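Local coordinates for protein enoyl-CoA hydratase (Mycobacterium thermoresistibile, PDB 3T3W) that probably acts as an enoyl-CoA hydratase of the crotonase family, adding water to the double bond of enoyl-CoA thioesters in lipid metabolism, at residues N42-E47 with H76-H81; F97-E102 with I251-H256; R105-S110 with V162-H167; C128-L133 with D152-M157. All blocks are in the same frame, centred on the assembly; numbering follows the deposited sequence.

How the contacts relate
All four contacts lie within one crotonase-type chain, one of six in the assembly. Contact 1 closes first along the sequence; contact 4 is nested inside the loop closed by contact 3, and contact 3 inside that of contact 2. Contacts 2 and 3 share helix 95-115 and a zinc ion, with centres about 11 Å apart. Contact 1 meets contact 4, also about 11 Å away between centres, through Gln44 NE2 to Gly131 O, and meets contact 3 where His81 stacks on Tyr106. Asp152 of contact 4 accepts from Val162 and His167 of contact 3. The contacts lie around the zinc site and the loops that probably form the oxyanion hole.

Contact 1: N42-E47 with H76-H81; sequences NAQNPE and HFSAGH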
loop_
_atom_site.group_PDB
_atom_site.type_symbol
_atom_site.label_atom_id
_atom_site.label_comp_id
_atom_site.label_asym_id
_atom_site.label_seq_id
_atom_site.Cartn_x
_atom_site.Cartn_y
_atom_site.Cartn_z
ATOM N N ASN F 42 6.320 -37.249 6.950
ATOM C CA ASN F 42 6.864 -35.958 7.347
ATOM C C ASN F 42 5.830 -35.008 7.912
ATOM O O ASN F 42 5.921 -33.796 7.759
ATOM C CB ASN F 42 7.707 -35.350 6.212
ATOM C CG ASN F 42 8.893 -36.228 5.885
ATOM O OD1 ASN F 42 9.580 -36.740 6.801
ATOM N ND2 ASN F 42 9.120 -36.478 4.587
ATOM N N ALA F 43 4.840 -35.577 8.598
ATOM C CA ALA F 43 3.921 -34.778 9.384
ATOM C C ALA F 43 4.725 -34.015 10.408
ATOM O O ALA F 43 5.701 -34.547 10.978
ATOM C CB ALA F 43 2.876 -35.677 10.059
ATOM N N GLN F 44 4.318 -32.771 10.661
ATOM C CA GLN F 44 5.112 -31.847 11.468
ATOM C C GLN F 44 4.537 -31.676 12.866
ATOM O O GLN F 44 3.484 -31.069 13.021
ATOM C CB GLN F 44 5.122 -30.485 10.796
ATOM C CG GLN F 44 5.559 -30.510 9.330
ATOM C CD GLN F 44 5.094 -29.243 8.635
ATOM O OE1 GLN F 44 5.061 -28.167 9.240
ATOM N NE2 GLN F 44 4.660 -29.381 7.374
ATOM N N ASN F 45 5.220 -32.195 13.879
ATOM C CA ASN F 45 4.867 -31.907 15.260
ATOM C C ASN F 45 5.713 -30.739 15.756
ATOM O O ASN F 45 6.605 -30.278 15.042
ATOM C CB ASN F 45 4.976 -33.171 16.150
ATOM C CG ASN F 45 6.368 -33.784 16.203
ATOM O OD1 ASN F 45 7.380 -33.170 15.801
ATOM N ND2 ASN F 45 6.427 -35.014 16.724
ATOM N N PRO F 46 5.405 -30.200 16.941
ATOM C CA PRO F 46 6.205 -29.045 17.390
ATOM C C PRO F 46 7.708 -29.279 17.479
ATOM O O PRO F 46 8.501 -28.363 17.095
ATOM C CB PRO F 46 5.559 -28.694 18.734
ATOM C CG PRO F 46 4.127 -29.097 18.560
ATOM C CD PRO F 46 4.218 -30.396 17.801
ATOM N N GLU F 47 8.132 -30.466 17.941
ATOM C CA GLU F 47 9.540 -30.776 18.027
ATOM C C GLU F 47 10.185 -30.769 16.636
ATOM O O GLU F 47 11.276 -30.223 16.459
ATOM C CB GLU F 47 9.825 -32.103 18.729
ATOM C CG GLU F 47 11.334 -32.402 18.794
ATOM C CD GLU F 47 11.678 -33.707 19.487
ATOM O OE1 GLU F 47 10.761 -34.291 20.129
ATOM O OE2 GLU F 47 12.889 -34.092 19.393
ATOM N N HIS F 76 6.760 -38.818 0.220
ATOM C CA HIS F 76 5.999 -37.570 0.345
ATOM C C HIS F 76 6.784 -36.496 1.045
ATOM O O HIS F 76 7.343 -36.714 2.126
ATOM C CB HIS F 76 4.697 -37.829 1.122
ATOM C CG HIS F 76 3.804 -38.847 0.466
ATOM N ND1 HIS F 76 3.293 -38.670 -0.768
ATOM C CD2 HIS F 76 3.362 -40.109 0.905
ATOM C CE1 HIS F 76 2.557 -39.760 -1.116
ATOM N NE2 HIS F 76 2.594 -40.644 -0.090
ATOM N N PHE F 77 6.764 -35.296 0.470
ATOM C CA PHE F 77 7.411 -34.154 1.055
ATOM C C PHE F 77 6.885 -33.832 2.475
ATOM O O PHE F 77 7.658 -33.777 3.414
ATOM C CB PHE F 77 7.237 -32.935 0.133
ATOM C CG PHE F 77 7.902 -31.674 0.658
ATOM C CD1 PHE F 77 9.284 -31.499 0.551
ATOM C CD2 PHE F 77 7.156 -30.659 1.229
ATOM C CE1 PHE F 77 9.900 -30.337 1.002
ATOM C CE2 PHE F 77 7.766 -29.474 1.644
ATOM C CZ PHE F 77 9.136 -29.337 1.569
ATOM N N SER F 78 5.588 -33.598 2.604
ATOM C CA SER F 78 4.951 -33.420 3.930
ATOM C C SER F 78 3.438 -33.472 3.863
ATOM O O SER F 78 2.797 -32.733 3.102
ATOM C CB SER F 78 5.363 -32.120 4.592
ATOM O OG SER F 78 4.744 -32.019 5.904
ATOM N N ALA F 79 2.874 -34.315 4.715
ATOM C CA ALA F 79 1.427 -34.436 4.893
ATOM C C ALA F 79 0.845 -33.264 5.687
ATOM O O ALA F 79 -0.387 -33.172 5.811
ATOM C CB ALA F 79 1.091 -35.771 5.584
ATOM N N GLY F 80 1.702 -32.380 6.200
ATOM C CA GLY F 80 1.255 -31.179 6.951
ATOM C C GLY F 80 1.440 -31.284 8.451
ATOM O O GLY F 80 2.293 -32.035 8.939
ATOM N N HIS F 81 0.626 -30.544 9.187
ATOM C CA HIS F 81 0.773 -30.474 10.635
ATOM C C HIS F 81 0.212 -31.717 11.289
ATOM O O HIS F 81 -0.838 -32.218 10.887
ATOM C CB HIS F 81 0.048 -29.258 11.179
ATOM C CG HIS F 81 0.598 -27.943 10.666
ATOM N ND1 HIS F 81 -0.186 -26.836 10.459
ATOM C CD2 HIS F 81 1.890 -27.597 10.289
ATOM C CE1 HIS F 81 0.608 -25.830 9.987
ATOM N NE2 HIS F 81 1.868 -26.299 9.863
HETATM O O HOH W 1 4.497 -25.446 9.398
#
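The His81 ring meets Gln44 at its edge: Gln44 OE1 lies in the ring plane, 3.4 Å from His81 CD2, and the amide stands almost perpendicular to the ring (86° between planes). A water in the same ring plane joins Gln44 OE1, to which it donates, with His81 NE2, while Tyr106 stacks on the ring. The Gln44 amide is used in its own plane as well, since NE2 donates to Ser78 OG at 3.0 Å and 176°, with Gly131 O as a further acceptor. Ser78 OG thus takes part in three bonds: it donates to Asn42 O (2.8 Å), from above that carbonyl plane, and accepts from Gln44 NE2 and from Gly80 N, the latter making an ST turn. The loop 77-81 corresponds to the crotonase loop in which a backbone amide, here probably that of His81, serves the oxyanion hole. A single bridge ties the backbones there, Gln44 N giving to Gly80 O at 2.8 Å. At the other end, Asn42 ND2 donates to His76 O (3.0 Å) and Phe77 O (3.3 Å), both tilted from its amide plane, and also bonds Asn73 O outside the segments; Asn42 OD1 accepts from Arg37 N.

Contact 2: F97-E102 with I251-H256; sequences FIYAHE and IHQTGH. With ZN (zinc ion), chain T.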
loop_
_atom_site.group_PDB
_atom_site.type_symbol
_atom_site.label_atom_id
_atom_site.label_comp_id
_atom_site.label_asym_id
_atom_site.label_seq_id
_atom_site.Cartn_x
_atom_site.Cartn_y
_atom_site.Cartn_z
ATOM N N PHE F 97 -4.360 -19.467 23.497
ATOM C CA PHE F 97 -3.344 -20.512 23.526
ATOM C C PHE F 97 -3.013 -20.980 22.110
ATOM O O PHE F 97 -1.842 -21.065 21.732
ATOM C CB PHE F 97 -3.823 -21.670 24.419
ATOM C CG PHE F 97 -2.844 -22.816 24.501
ATOM C CD1 PHE F 97 -1.955 -22.898 25.559
ATOM C CD2 PHE F 97 -2.859 -23.816 23.553
ATOM C CE1 PHE F 97 -1.066 -23.974 25.677
ATOM C CE2 PHE F 97 -1.952 -24.885 23.630
ATOM C CZ PHE F 97 -1.060 -24.956 24.695
ATOM N N ILE F 98 -4.045 -21.240 21.302
ATOM C CA ILE F 98 -3.850 -21.668 19.917
ATOM C C ILE F 98 -3.164 -20.547 19.113
ATOM O O ILE F 98 -2.213 -20.790 18.364
ATOM C CB ILE F 98 -5.182 -22.030 19.218
ATOM C CG1 ILE F 98 -5.800 -23.279 19.858
ATOM C CG2 ILE F 98 -4.946 -22.279 17.737
ATOM C CD1 ILE F 98 -7.294 -23.284 19.718
ATOM N N TYR F 99 -3.638 -19.319 19.304
ATOM C CA TYR F 99 -3.086 -18.145 18.622
ATOM C C TYR F 99 -1.594 -17.993 18.931
ATOM O O TYR F 99 -0.785 -17.808 18.022
ATOM C CB TYR F 99 -3.863 -16.881 19.070
ATOM C CG TYR F 99 -3.648 -15.638 18.219
ATOM C CD1 TYR F 99 -4.637 -15.195 17.345
ATOM C CD2 TYR F 99 -2.464 -14.892 18.298
ATOM C CE1 TYR F 99 -4.420 -14.114 16.529
ATOM C CE2 TYR F 99 -2.242 -13.795 17.477
ATOM C CZ TYR F 99 -3.229 -13.399 16.622
ATOM O OH TYR F 99 -3.023 -12.309 15.822
ATOM N N ALA F 100 -1.223 -18.079 20.220
ATOM C CA ALA F 100 0.145 -17.917 20.629
ATOM C C ALA F 100 1.016 -18.996 20.001
ATOM O O ALA F 100 2.100 -18.699 19.462
ATOM C CB ALA F 100 0.257 -17.978 22.157
ATOM N N HIS F 101 0.604 -20.260 20.097
ATOM C CA HIS F 101 1.476 -21.326 19.619
ATOM C C HIS F 101 1.601 -21.324 18.094
ATOM O O HIS F 101 2.697 -21.544 17.543
ATOM C CB HIS F 101 0.987 -22.646 20.176
ATOM C CG HIS F 101 1.427 -22.891 21.595
ATOM N ND1 HIS F 101 0.687 -22.520 22.670
ATOM C CD2 HIS F 101 2.613 -23.407 22.099
ATOM C CE1 HIS F 101 1.370 -22.839 23.806
ATOM N NE2 HIS F 101 2.521 -23.386 23.457
ATOM N N GLU F 102 0.512 -21.060 17.394
ATOM C CA GLU F 102 0.568 -21.035 15.930
ATOM C C GLU F 102 1.336 -19.798 15.463
ATOM O O GLU F 102 2.039 -19.846 14.434
ATOM C CB GLU F 102 -0.843 -21.034 15.338
ATOM C CG GLU F 102 -1.601 -22.354 15.560
ATOM C CD GLU F 102 -2.711 -22.604 14.544
ATOM O OE1 GLU F 102 -3.094 -23.816 14.393
ATOM O OE2 GLU F 102 -3.195 -21.638 13.890
ATOM N N ILE F 251 -7.488 -13.904 10.051
ATOM C CA ILE F 251 -8.622 -14.587 9.380
ATOM C C ILE F 251 -8.611 -16.109 9.716
ATOM O O ILE F 251 -9.635 -16.704 10.064
ATOM C CB ILE F 251 -8.591 -14.311 7.868
ATOM C CG1 ILE F 251 -8.839 -12.825 7.594
ATOM C CG2 ILE F 251 -9.579 -15.240 7.094
ATOM C CD1 ILE F 251 -8.521 -12.324 6.176
ATOM N N HIS F 252 -7.442 -16.723 9.598
ATOM C CA HIS F 252 -7.239 -18.121 9.951
ATOM C C HIS F 252 -7.665 -18.377 11.387
ATOM O O HIS F 252 -8.410 -19.333 11.669
ATOM C CB HIS F 252 -5.798 -18.478 9.686
ATOM C CG HIS F 252 -5.440 -19.888 10.093
ATOM N ND1 HIS F 252 -5.330 -20.895 9.195
ATOM C CD2 HIS F 252 -5.153 -20.434 11.344
ATOM C CE1 HIS F 252 -5.018 -22.041 9.849
ATOM N NE2 HIS F 252 -4.922 -21.773 11.161
ATOM N N GLN F 253 -7.273 -17.503 12.292
ATOM C CA GLN F 253 -7.628 -17.658 13.692
ATOM C C GLN F 253 -9.134 -17.519 13.964
ATOM O O GLN F 253 -9.661 -18.132 14.901
ATOM C CB GLN F 253 -6.782 -16.710 14.560
ATOM C CG GLN F 253 -5.294 -17.046 14.563
ATOM C CD GLN F 253 -4.971 -18.422 15.106
ATOM O OE1 GLN F 253 -5.650 -18.914 15.994
ATOM N NE2 GLN F 253 -3.971 -19.075 14.532
ATOM N N THR F 254 -9.854 -16.718 13.178
ATOM C CA THR F 254 -11.320 -16.682 13.346
ATOM C C THR F 254 -11.920 -18.066 13.019
ATOM O O THR F 254 -13.022 -18.395 13.502
ATOM C CB THR F 254 -12.053 -15.597 12.504
ATOM O OG1 THR F 254 -11.970 -15.905 11.090
ATOM C CG2 THR F 254 -11.483 -14.207 12.828
ATOM N N GLY F 255 -11.230 -18.848 12.187
ATOM C CA GLY F 255 -11.675 -20.227 11.893
ATOM C C GLY F 255 -11.590 -21.093 13.102
ATOM O O GLY F 255 -12.542 -21.830 13.476
ATOM N N HIS F 256 -10.450 -20.996 13.765
ATOM C CA HIS F 256 -10.285 -21.710 15.022
ATOM C C HIS F 256 -11.292 -21.266 16.044
ATOM O O HIS F 256 -11.848 -22.107 16.768
ATOM C CB HIS F 256 -8.899 -21.537 15.625
ATOM C CG HIS F 256 -7.820 -22.266 14.887
ATOM N ND1 HIS F 256 -7.865 -23.621 14.693
ATOM C CD2 HIS F 256 -6.666 -21.826 14.276
ATOM C CE1 HIS F 256 -6.769 -24.001 14.024
ATOM N NE2 HIS F 256 -6.024 -22.921 13.774
HETATM ZN ZN ZN T . -4.232 -23.018 12.666
HETATM O O HOH W 2 -4.816 -24.793 11.679
#
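Glu102 on helix 95-115 and the pair His252 and His256 on helix 241-263 hold one zinc ion between them. The histidines form an HxxxH motif, whose four-residue spacing brings both rings to the same side of the helix. The short helical segments run roughly antiparallel (140° between their directions) with axes 10.5 Å apart, and the metal bridges this gap. In the coordination itself, Glu102 is bidentate, through OE1 at 2.2 Å and OE2 at 2.1 Å, and each histidine binds through NE2, the bond from His256 NE2 also measuring 2.1 Å. Glu163 and a water complete six donor atoms. Glu102 and His256 approach tip to tip, carboxylate and ring turned 75° apart. His252 ND1 donates to Gly161 O and His256 ND1 to Pro266 O, second-shell bonds which, with the zinc on NE2, hold each ring at two nitrogens.

Hydrogen bonding adds Gln253 NE2, which reaches Glu102 OE2 at 2.8 Å from the anti side, 29° out of the carboxylate plane. Gln253 OE1 is buried with no partner in the model.

Van der Waals contacts flank the metal. Gln253 CG lies 3.4 Å from Tyr99 CD1; Tyr99 also meets Phe223 of a neighbouring subunit edge-to-face. A CH-pi contact sets Ile98 CG2 4.0 Å from the His256 ring centroid, over one face and offset toward the rim.

Contact 3: R105-S110 with V162-H167; sequences RYLEYS and VEYHGH. With ZN (zinc ion), chain T.
Glu163 OE2 binds the zinc ion at 2.1 Å and at the same time rests against Tyr106, 3.4 Å from its CD2. The approach to the ring is oblique, with the carboxylate and ring planes 54° apart. A bend at chi2 (83°) places Glu163 CD, which lies 3.5 Å from Tyr106 CD2. His81 also touches Glu163, which leaves the carboxylate bordered by two aromatic rings.

Further along the helix the contact becomes van der Waals packing. Leu107 CD1 comes 3.9 Å from Glu163 O and makes an apolar contact with Tyr164 CD1 at 4.3 Å. Ser110 presents its CB to the Tyr164 ring, 3.7 Å from Tyr164 CD1, while its OG bonds to Leu134 O. The Tyr164 ring also packs on Leu134. The helix has a wider, pi-type turn at 105-108, beside which Glu102 O probably accepts from Leu107 N. Glu163 joins Glu102, His252, His256 and a water at the metal, giving a six-donor zinc site of two glutamates, two histidines and one water that links this loop to two helices in a crotonase-type domain.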
loop_
_atom_site.group_PDB
_atom_site.type_symbol
_atom_site.label_atom_id
_atom_site.label_comp_id
_atom_site.label_asym_id
_atom_site.label_seq_id
_atom_site.Cartn_x
_atom_site.Cartn_y
_atom_site.Cartn_z
ATOM N N ARG F 105 5.240 -21.110 15.894
ATOM C CA ARG F 105 5.838 -22.204 15.089
ATOM C C ARG F 105 5.375 -22.287 13.632
ATOM O O ARG F 105 6.040 -22.922 12.816
ATOM C CB ARG F 105 5.613 -23.547 15.759
ATOM C CG ARG F 105 6.357 -23.653 17.072
ATOM C CD ARG F 105 6.293 -25.099 17.550
ATOM N NE ARG F 105 7.183 -25.382 18.660
ATOM C CZ ARG F 105 6.862 -25.350 19.943
ATOM N NH1 ARG F 105 5.639 -24.986 20.331
ATOM N NH2 ARG F 105 7.771 -25.736 20.852
ATOM N N TYR F 106 4.249 -21.661 13.310
ATOM C CA TYR F 106 3.766 -21.657 11.968
ATOM C C TYR F 106 4.191 -20.307 11.341
ATOM O O TYR F 106 5.133 -20.252 10.517
ATOM C CB TYR F 106 2.268 -21.949 11.939
ATOM C CG TYR F 106 1.882 -23.312 12.541
ATOM C CD1 TYR F 106 2.804 -24.364 12.568
ATOM C CD2 TYR F 106 0.588 -23.561 13.015
ATOM C CE1 TYR F 106 2.442 -25.589 13.089
ATOM C CE2 TYR F 106 0.221 -24.794 13.522
ATOM C CZ TYR F 106 1.165 -25.799 13.563
ATOM O OH TYR F 106 0.837 -27.053 14.058
ATOM N N LEU F 107 3.633 -19.216 11.822
ATOM C CA LEU F 107 3.845 -17.917 11.159
ATOM C C LEU F 107 5.271 -17.361 11.307
ATOM O O LEU F 107 5.935 -17.042 10.297
ATOM C CB LEU F 107 2.843 -16.906 11.697
ATOM C CG LEU F 107 2.764 -15.573 10.945
ATOM C CD1 LEU F 107 2.290 -15.810 9.532
ATOM C CD2 LEU F 107 1.822 -14.619 11.656
ATOM N N GLU F 108 5.746 -17.215 12.545
ATOM C CA GLU F 108 7.043 -16.585 12.804
ATOM C C GLU F 108 8.195 -17.429 12.215
ATOM O O GLU F 108 9.121 -16.890 11.596
ATOM C CB GLU F 108 7.257 -16.363 14.313
ATOM C CG GLU F 108 8.582 -15.724 14.731
ATOM C CD GLU F 108 8.830 -15.783 16.240
ATOM O OE1 GLU F 108 7.859 -15.574 17.017
ATOM O OE2 GLU F 108 10.000 -16.071 16.642
ATOM N N TYR F 109 8.122 -18.753 12.372
ATOM C CA TYR F 109 9.156 -19.621 11.826
ATOM C C TYR F 109 9.219 -19.485 10.318
ATOM O O TYR F 109 10.283 -19.324 9.766
ATOM C CB TYR F 109 8.873 -21.069 12.187
ATOM C CG TYR F 109 9.308 -21.537 13.582
ATOM C CD1 TYR F 109 9.735 -20.655 14.576
ATOM C CD2 TYR F 109 9.242 -22.896 13.913
ATOM C CE1 TYR F 109 10.100 -21.109 15.853
ATOM C CE2 TYR F 109 9.614 -23.350 15.191
ATOM C CZ TYR F 109 10.029 -22.469 16.153
ATOM O OH TYR F 109 10.378 -22.929 17.444
ATOM N N SER F 110 8.070 -19.564 9.660
ATOM C CA SER F 110 8.036 -19.558 8.200
ATOM C C SER F 110 8.545 -18.200 7.674
ATOM O O SER F 110 9.301 -18.158 6.699
ATOM C CB SER F 110 6.656 -19.907 7.662
ATOM O OG SER F 110 6.346 -21.289 7.786
ATOM N N VAL F 162 -4.370 -22.386 5.288
ATOM C CA VAL F 162 -3.345 -22.465 6.365
ATOM C C VAL F 162 -2.878 -21.080 6.827
ATOM O O VAL F 162 -3.252 -20.015 6.254
ATOM C CB VAL F 162 -2.145 -23.331 5.933
ATOM C CG1 VAL F 162 -2.603 -24.804 5.741
ATOM C CG2 VAL F 162 -1.508 -22.776 4.646
ATOM N N GLU F 163 -2.039 -21.109 7.865
ATOM C CA GLU F 163 -1.723 -19.916 8.659
ATOM C C GLU F 163 -0.903 -18.867 7.933
ATOM O O GLU F 163 -0.946 -17.685 8.306
ATOM C CB GLU F 163 -0.905 -20.375 9.882
ATOM C CG GLU F 163 -1.692 -21.173 10.920
ATOM C CD GLU F 163 -1.873 -22.683 10.651
ATOM O OE1 GLU F 163 -1.489 -23.180 9.567
ATOM O OE2 GLU F 163 -2.464 -23.354 11.539
ATOM N N TYR F 164 -0.143 -19.284 6.923
ATOM C CA TYR F 164 0.776 -18.451 6.159
ATOM C C TYR F 164 0.202 -18.439 4.749
ATOM O O TYR F 164 0.317 -19.429 3.993
ATOM C CB TYR F 164 2.161 -19.081 6.183
ATOM C CG TYR F 164 3.309 -18.385 5.462
ATOM C CD1 TYR F 164 4.224 -17.613 6.165
ATOM C CD2 TYR F 164 3.562 -18.595 4.113
ATOM C CE1 TYR F 164 5.317 -17.006 5.536
ATOM C CE2 TYR F 164 4.679 -18.038 3.485
ATOM C CZ TYR F 164 5.567 -17.242 4.212
ATOM O OH TYR F 164 6.691 -16.685 3.631
ATOM N N HIS F 165 -0.475 -17.354 4.426
ATOM C CA HIS F 165 -1.240 -17.273 3.192
ATOM C C HIS F 165 -0.353 -16.885 2.011
ATOM O O HIS F 165 -0.378 -15.763 1.523
ATOM C CB HIS F 165 -2.448 -16.323 3.325
ATOM C CG HIS F 165 -3.383 -16.390 2.143
ATOM N ND1 HIS F 165 -4.407 -17.286 2.080
ATOM C CD2 HIS F 165 -3.344 -15.751 0.909
ATOM C CE1 HIS F 165 -5.012 -17.159 0.882
ATOM N NE2 HIS F 165 -4.360 -16.234 0.168
ATOM N N GLY F 166 0.380 -17.866 1.503
ATOM C CA GLY F 166 1.128 -17.732 0.260
ATOM C C GLY F 166 0.232 -17.893 -0.970
ATOM O O GLY F 166 0.627 -17.537 -2.071
ATOM N N HIS F 167 -0.963 -18.469 -0.775
ATOM C CA HIS F 167 -1.756 -18.977 -1.875
ATOM C C HIS F 167 -1.957 -17.929 -2.959
ATOM O O HIS F 167 -1.763 -18.202 -4.163
ATOM C CB HIS F 167 -3.153 -19.455 -1.423
ATOM C CG HIS F 167 -3.154 -20.338 -0.198
ATOM N ND1 HIS F 167 -2.695 -19.911 1.026
ATOM C CD2 HIS F 167 -3.643 -21.629 -0.011
ATOM C CE1 HIS F 167 -2.869 -20.901 1.928
ATOM N NE2 HIS F 167 -3.469 -21.950 1.295
HETATM ZN ZN ZN T . -4.232 -23.018 12.666
HETATM O O HOH W 2 -4.816 -24.793 11.679
#

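Contact 4: C128-L133 with D152-M157; sequences CISGGL and DPVVLM
Ser130 and Asp152 provide the polar link. Ser130 OG donates to Asp152 OD1 at 2.7 Å, arriving on the anti side of the carboxylate and 32° out of its plane. The same OD1 takes a weak bond from Val154 N at 3.4 Å. The other oxygen, OD2, accepts from Val162 N and His167 NE2, so both carboxylate oxygens have donors, which should restrain the rotation of the group. Such a set of donors would favour the ionised form.

The van der Waals contacts lie around this bond. Pro153 CD sits 3.3 Å from Ser130 OG and 3.8 Å from Ile129 CG2, the isoleucine and proline side chains crossing at about a right angle. Val154 CG1 lies 3.5 Å from Ser130 OG, and Leu133 CD1 reaches Asp152 CB at 4.0 Å.

Backbone bonds shape each segment separately. Ile129 O accepts from Gly132 N and Ser130 O from Leu133 N, turning the chain from strand 127-129 into helix 133-136. Ser130 makes this turn with a positive phi of 50°. On the other segment Pro153 O and Val154 O accept from Leu156 N and Met157 N, in keeping with the 3-10 turn; Val155 and Leu156 pack on a neighbouring subunit. The strand, glycine pair and helix start correspond to the crotonase-family element in which a glycine amide, here probably that of Gly131, contributes to the oxyanion hole.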
loop_
_atom_site.group_PDB
_atom_site.type_symbol
_atom_site.label_atom_id
_atom_site.label_comp_id
_atom_site.label_asym_id
_atom_site.label_seq_id
_atom_site.Cartn_x
_atom_site.Cartn_y
_atom_site.Cartn_z
ATOM N N CYS F 128 2.352 -32.706 -0.891
ATOM C CA CYS F 128 2.689 -31.535 -0.107
ATOM C C CYS F 128 1.318 -30.943 0.218
ATOM O O CYS F 128 0.687 -30.344 -0.654
ATOM C CB CYS F 128 3.535 -30.543 -0.891
ATOM S SG CYS F 128 3.891 -29.057 0.075
ATOM N N ILE F 129 0.870 -31.201 1.434
ATOM C CA ILE F 129 -0.511 -30.875 1.875
ATOM C C ILE F 129 -0.492 -29.848 2.994
ATOM O O ILE F 129 0.163 -30.038 4.009
ATOM C CB ILE F 129 -1.221 -32.127 2.427
ATOM C CG1 ILE F 129 -1.273 -33.240 1.355
ATOM C CG2 ILE F 129 -2.654 -31.803 2.860
ATOM C CD1 ILE F 129 -1.693 -34.606 1.902
ATOM N N SER F 130 -1.268 -28.791 2.822
ATOM C CA SER F 130 -1.562 -27.811 3.848
ATOM C C SER F 130 -0.312 -27.271 4.560
ATOM O O SER F 130 0.452 -26.510 3.971
ATOM C CB SER F 130 -2.600 -28.393 4.788
ATOM O OG SER F 130 -3.905 -28.488 4.203
ATOM N N GLY F 131 -0.067 -27.673 5.798
ATOM C CA GLY F 131 1.168 -27.228 6.477
ATOM C C GLY F 131 2.467 -27.530 5.730
ATOM O O GLY F 131 3.476 -26.892 5.978
ATOM N N GLY F 132 2.503 -28.534 4.865
ATOM C CA GLY F 132 3.651 -28.738 3.964
ATOM C C GLY F 132 4.072 -27.469 3.192
ATOM O O GLY F 132 5.272 -27.207 2.942
ATOM N N LEU F 133 3.077 -26.678 2.818
ATOM C CA LEU F 133 3.304 -25.433 2.082
ATOM C C LEU F 133 4.077 -24.421 2.905
ATOM O O LEU F 133 4.782 -23.557 2.356
ATOM C CB LEU F 133 1.963 -24.849 1.634
ATOM C CG LEU F 133 1.177 -25.774 0.677
ATOM C CD1 LEU F 133 -0.275 -25.345 0.614
ATOM C CD2 LEU F 133 1.830 -25.735 -0.725
ATOM N N ASP F 152 -4.341 -27.694 -0.277
ATOM C CA ASP F 152 -4.656 -27.207 1.055
ATOM C C ASP F 152 -6.141 -27.393 1.310
ATOM O O ASP F 152 -6.895 -26.448 1.111
ATOM C CB ASP F 152 -4.255 -25.755 1.230
ATOM C CG ASP F 152 -4.483 -25.253 2.631
ATOM O OD1 ASP F 152 -4.853 -26.099 3.518
ATOM O OD2 ASP F 152 -4.352 -24.014 2.821
ATOM N N PRO F 153 -6.544 -28.601 1.772
ATOM C CA PRO F 153 -7.954 -28.896 2.026
ATOM C C PRO F 153 -8.492 -28.524 3.414
ATOM O O PRO F 153 -9.500 -29.140 3.874
ATOM C CB PRO F 153 -8.028 -30.402 1.805
ATOM C CG PRO F 153 -6.693 -30.909 2.168
ATOM C CD PRO F 153 -5.709 -29.821 1.818
ATOM N N VAL F 154 -7.904 -27.534 4.084
ATOM C CA VAL F 154 -8.336 -27.229 5.472
ATOM C C VAL F 154 -9.696 -26.600 5.598
ATOM O O VAL F 154 -10.232 -26.578 6.692
ATOM C CB VAL F 154 -7.340 -26.356 6.300
ATOM C CG1 VAL F 154 -6.079 -27.129 6.584
ATOM C CG2 VAL F 154 -7.090 -25.005 5.653
ATOM N N VAL F 155 -10.318 -26.159 4.487
ATOM C CA VAL F 155 -11.710 -25.665 4.558
ATOM C C VAL F 155 -12.624 -26.760 5.134
ATOM O O VAL F 155 -13.568 -26.455 5.906
ATOM C CB VAL F 155 -12.208 -25.103 3.191
ATOM C CG1 VAL F 155 -13.739 -25.044 3.104
ATOM C CG2 VAL F 155 -11.597 -23.702 2.923
ATOM N N LEU F 156 -12.324 -28.018 4.807
ATOM C CA LEU F 156 -13.033 -29.159 5.403
ATOM C C LEU F 156 -13.031 -29.166 6.939
ATOM O O LEU F 156 -13.979 -29.690 7.568
ATOM C CB LEU F 156 -12.417 -30.476 4.924
ATOM C CG LEU F 156 -12.853 -30.974 3.567
ATOM C CD1 LEU F 156 -11.846 -32.025 3.094
ATOM C CD2 LEU F 156 -14.260 -31.553 3.642
ATOM N N MET F 157 -11.979 -28.624 7.541
ATOM C CA MET F 157 -11.845 -28.524 8.992
ATOM C C MET F 157 -12.299 -27.168 9.550
ATOM O O MET F 157 -11.999 -26.862 10.686
ATOM C CB MET F 157 -10.386 -28.732 9.392
ATOM C CG MET F 157 -9.860 -30.102 9.105
ATOM S SD MET F 157 -8.109 -30.177 9.588
ATOM C CE MET F 157 -7.803 -31.922 9.256
#